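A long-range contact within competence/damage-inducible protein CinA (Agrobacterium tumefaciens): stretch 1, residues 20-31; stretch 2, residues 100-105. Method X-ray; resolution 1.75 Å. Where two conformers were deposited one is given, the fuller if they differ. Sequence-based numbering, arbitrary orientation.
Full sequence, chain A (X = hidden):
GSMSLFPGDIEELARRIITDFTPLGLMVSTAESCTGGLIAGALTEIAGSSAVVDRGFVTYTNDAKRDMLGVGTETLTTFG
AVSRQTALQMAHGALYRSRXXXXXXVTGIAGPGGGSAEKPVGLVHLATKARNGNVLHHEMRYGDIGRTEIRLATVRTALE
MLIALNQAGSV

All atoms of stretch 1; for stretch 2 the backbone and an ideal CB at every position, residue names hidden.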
# COMPACT_ATOMS: atom_id res chain seq x y z
N ASP A 20 0.90 9.18 -19.23
CA ASP A 20 1.15 8.27 -20.36
C ASP A 20 0.13 7.14 -20.42
O ASP A 20 -0.39 6.80 -21.50
CB ASP A 20 2.57 7.71 -20.28
CG ASP A 20 3.63 8.64 -20.88
OD1 ASP A 20 3.29 9.64 -21.58
OD2 ASP A 20 4.83 8.35 -20.67
N PHE A 21 -0.15 6.52 -19.26
CA PHE A 21 -0.93 5.29 -19.26
C PHE A 21 -2.40 5.60 -19.52
O PHE A 21 -3.12 4.75 -20.06
CB PHE A 21 -0.76 4.54 -17.94
CG PHE A 21 0.56 3.83 -17.80
CD1 PHE A 21 1.68 4.24 -18.50
CD2 PHE A 21 0.68 2.76 -16.92
CE1 PHE A 21 2.91 3.57 -18.34
CE2 PHE A 21 1.91 2.10 -16.76
CZ PHE A 21 3.01 2.50 -17.46
N THR A 22 -2.85 6.79 -19.15
CA THR A 22 -4.29 7.08 -19.29
C THR A 22 -4.76 6.98 -20.78
O THR A 22 -5.70 6.22 -21.07
CB THR A 22 -4.71 8.43 -18.63
OG1 THR A 22 -4.50 8.38 -17.20
CG2 THR A 22 -6.20 8.69 -18.92
N PRO A 23 -4.13 7.74 -21.71
CA PRO A 23 -4.58 7.62 -23.12
C PRO A 23 -4.29 6.27 -23.77
O PRO A 23 -4.94 5.91 -24.76
CB PRO A 23 -3.81 8.73 -23.85
CG PRO A 23 -2.57 8.96 -23.00
CD PRO A 23 -3.10 8.78 -21.56
N LEU A 24 -3.32 5.54 -23.22
CA LEU A 24 -3.04 4.19 -23.65
C LEU A 24 -4.01 3.13 -23.09
O LEU A 24 -4.01 1.98 -23.55
CB LEU A 24 -1.57 3.85 -23.34
CG LEU A 24 -0.47 4.57 -24.15
CD1 LEU A 24 0.92 4.35 -23.55
CD2 LEU A 24 -0.51 4.11 -25.59
N GLY A 25 -4.83 3.53 -22.11
CA GLY A 25 -5.81 2.63 -21.47
C GLY A 25 -5.12 1.55 -20.65
O GLY A 25 -5.63 0.43 -20.51
N LEU A 26 -3.97 1.88 -20.08
CA LEU A 26 -3.20 0.89 -19.33
C LEU A 26 -3.34 1.09 -17.81
O LEU A 26 -3.47 2.22 -17.33
CB LEU A 26 -1.72 0.96 -19.71
CG LEU A 26 -1.40 0.84 -21.21
CD1 LEU A 26 0.04 1.24 -21.46
CD2 LEU A 26 -1.77 -0.54 -21.80
N MET A 27 -3.25 -0.02 -17.09
CA MET A 27 -3.35 0.02 -15.64
C MET A 27 -2.18 -0.72 -15.02
O MET A 27 -1.54 -1.57 -15.67
CB MET A 27 -4.67 -0.57 -15.13
CG MET A 27 -5.93 0.21 -15.60
SD MET A 27 -7.45 -0.35 -14.81
CE MET A 27 -7.34 0.64 -13.32
N VAL A 28 -1.92 -0.39 -13.75
CA VAL A 28 -0.78 -0.92 -13.02
C VAL A 28 -1.23 -1.53 -11.69
O VAL A 28 -2.21 -1.06 -11.08
CB VAL A 28 0.29 0.18 -12.75
CG1 VAL A 28 -0.30 1.35 -11.96
CG2 VAL A 28 1.53 -0.41 -12.04
N SER A 29 -0.51 -2.55 -11.25
CA SER A 29 -0.67 -3.04 -9.89
C SER A 29 0.69 -3.10 -9.25
O SER A 29 1.70 -3.19 -9.95
CB SER A 29 -1.35 -4.41 -9.86
OG SER A 29 -0.58 -5.39 -10.50
N THR A 30 0.72 -3.03 -7.93
CA THR A 30 1.99 -2.96 -7.23
C THR A 30 2.00 -4.06 -6.21
O THR A 30 0.95 -4.40 -5.64
CB THR A 30 2.16 -1.57 -6.53
OG1 THR A 30 1.15 -1.40 -5.54
CG2 THR A 30 1.97 -0.42 -7.56
N ALA A 31 3.20 -4.58 -5.93
CA ALA A 31 3.37 -5.59 -4.91
C ALA A 31 4.57 -5.15 -4.08
O ALA A 31 5.67 -5.10 -4.62
CB ALA A 31 3.67 -6.93 -5.54
N UNK A 100 -4.59 -5.43 -14.08
CA UNK A 100 -3.59 -4.52 -14.63
C UNK A 100 -2.94 -5.09 -15.88
O UNK A 100 -2.90 -6.30 -16.08
CB UNK A 100 -2.52 -4.21 -13.58
N UNK A 101 -2.44 -4.19 -16.71
CA UNK A 101 -1.52 -4.55 -17.78
C UNK A 101 -0.07 -4.77 -17.34
O UNK A 101 0.63 -5.57 -17.96
CB UNK A 101 -1.55 -3.46 -18.85
N UNK A 102 0.37 -4.03 -16.30
CA UNK A 102 1.75 -4.13 -15.79
C UNK A 102 1.72 -4.29 -14.27
O UNK A 102 0.84 -3.73 -13.62
CB UNK A 102 2.57 -2.90 -16.18
N UNK A 103 2.68 -5.03 -13.72
CA UNK A 103 2.85 -5.05 -12.25
C UNK A 103 4.30 -4.73 -11.94
O UNK A 103 5.22 -5.04 -12.73
CB UNK A 103 2.45 -6.40 -11.65
N UNK A 104 4.51 -4.03 -10.83
CA UNK A 104 5.86 -3.82 -10.33
C UNK A 104 5.91 -4.41 -8.92
O UNK A 104 5.00 -4.17 -8.12
CB UNK A 104 6.24 -2.34 -10.34
N UNK A 105 7.01 -5.12 -8.63
CA UNK A 105 7.20 -5.80 -7.35
C UNK A 105 8.56 -5.42 -6.77
O UNK A 105 9.54 -5.35 -7.51
CB UNK A 105 7.09 -7.32 -7.51

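Strand 28-31 and the backbone of 102-105 are both extended, so that successive side chains in each strand alternate between the two faces of the sheet. They run parallel: the axes approach to 4.7 Å, and their directions differ by 19°.

At position 100, CA-to-CB points toward stretch 1, and the ideal CB already lies 3.5 Å from Met27 O, Ser29 N and Val28 C. With the CB packed against backbone, a small residue suits best, though a longer chain that turned aside is not excluded. The residue is Ala100; its CB also sits 3.8 Å from Ser29 OG.

Position 101 also points toward stretch 1, with phi/psi of -79/-33 just before the strand. Its ideal CB is 3.7 Å from Met27 O and 4.2 Å from Leu26 CD2. Met27 N is a donor without a partner in stretch 1, so a short side chain carrying an acceptor would fit: Asn, Asp, perhaps Ser or Thr. It is Asn101. With chi1 at -51° (m), OD1 accepts a hydrogen bond from Met27 N (2.8 Å, 153°). One water donates to both Asn101 OD1 (2.7 Å) and Gly25 O (2.8 Å); Gly25 is the first residue past the helix to leave helical phi/psi (68/31), in a Schellman motif. The backbone adds a weak bond from Asn101 N to Met27 O (3.0 Å, 129°).

At position 102, CB lies on the same face as Val28, 4.9 Å from Val28 CG2 and 5.1 Å from Phe21 CE2. That leaves room for a large apolar group reaching Phe21 and Leu26; Leu, Met, Ile or an aromatic would serve. Phe102, chi1 -54° (m), brings its CD2 within 3.4 Å of Phe21 CE2, which lies at the edge of the Phe102 ring. The ring planes meet obliquely at 59°, and Leu26 CD1 is 3.7 Å from Phe102 CE2. Phe102 N donates to Met27 O (3.2 Å), and Ser29 N to Phe102 O (3.0 Å).

Position 103 shares a face with Ser29, whose OG is 3.4 Å from the ideal CB, favouring a small residue. Ala103 fits.

Position 104 pairs with Thr30, its ideal CB 5.4 Å from Val28 CG2; beta-branched or other medium apolar residues suit the extended backbone. Val104 places CG1 4.0 Å from Thr30 CG2. Val104 N donates to Ser29 O (3.1 Å). Ala31 N donates to Val104 O (2.9 Å).

At 105 the ideal CB shares a face with Ala31, 3.9 Å from Ala31 O; a small residue fits directly, and a larger apolar one could suit if its end led clear of Ala31. Ala105 sets its CB 4.0 Å from Ala31 CB.

Stretch 2 (100-105) ANFAVA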
# COMPACT_ATOMS: atom_id res chain seq x y z
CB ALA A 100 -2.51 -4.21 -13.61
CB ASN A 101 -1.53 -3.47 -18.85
CG ASN A 101 -2.93 -3.15 -19.31
OD1 ASN A 101 -3.61 -2.29 -18.75
ND2 ASN A 101 -3.38 -3.87 -20.34
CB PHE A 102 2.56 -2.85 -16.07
CG PHE A 102 2.57 -2.41 -17.53
CD1 PHE A 102 3.00 -3.28 -18.53
CD2 PHE A 102 2.16 -1.13 -17.88
CE1 PHE A 102 3.01 -2.87 -19.88
CE2 PHE A 102 2.16 -0.71 -19.21
CZ PHE A 102 2.59 -1.58 -20.22
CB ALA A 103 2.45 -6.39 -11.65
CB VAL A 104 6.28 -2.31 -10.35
CG1 VAL A 104 5.29 -1.43 -9.55
CG2 VAL A 104 7.80 -2.15 -9.90
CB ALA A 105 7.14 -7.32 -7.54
O HOH W 1 -6.27 -1.76 -18.86
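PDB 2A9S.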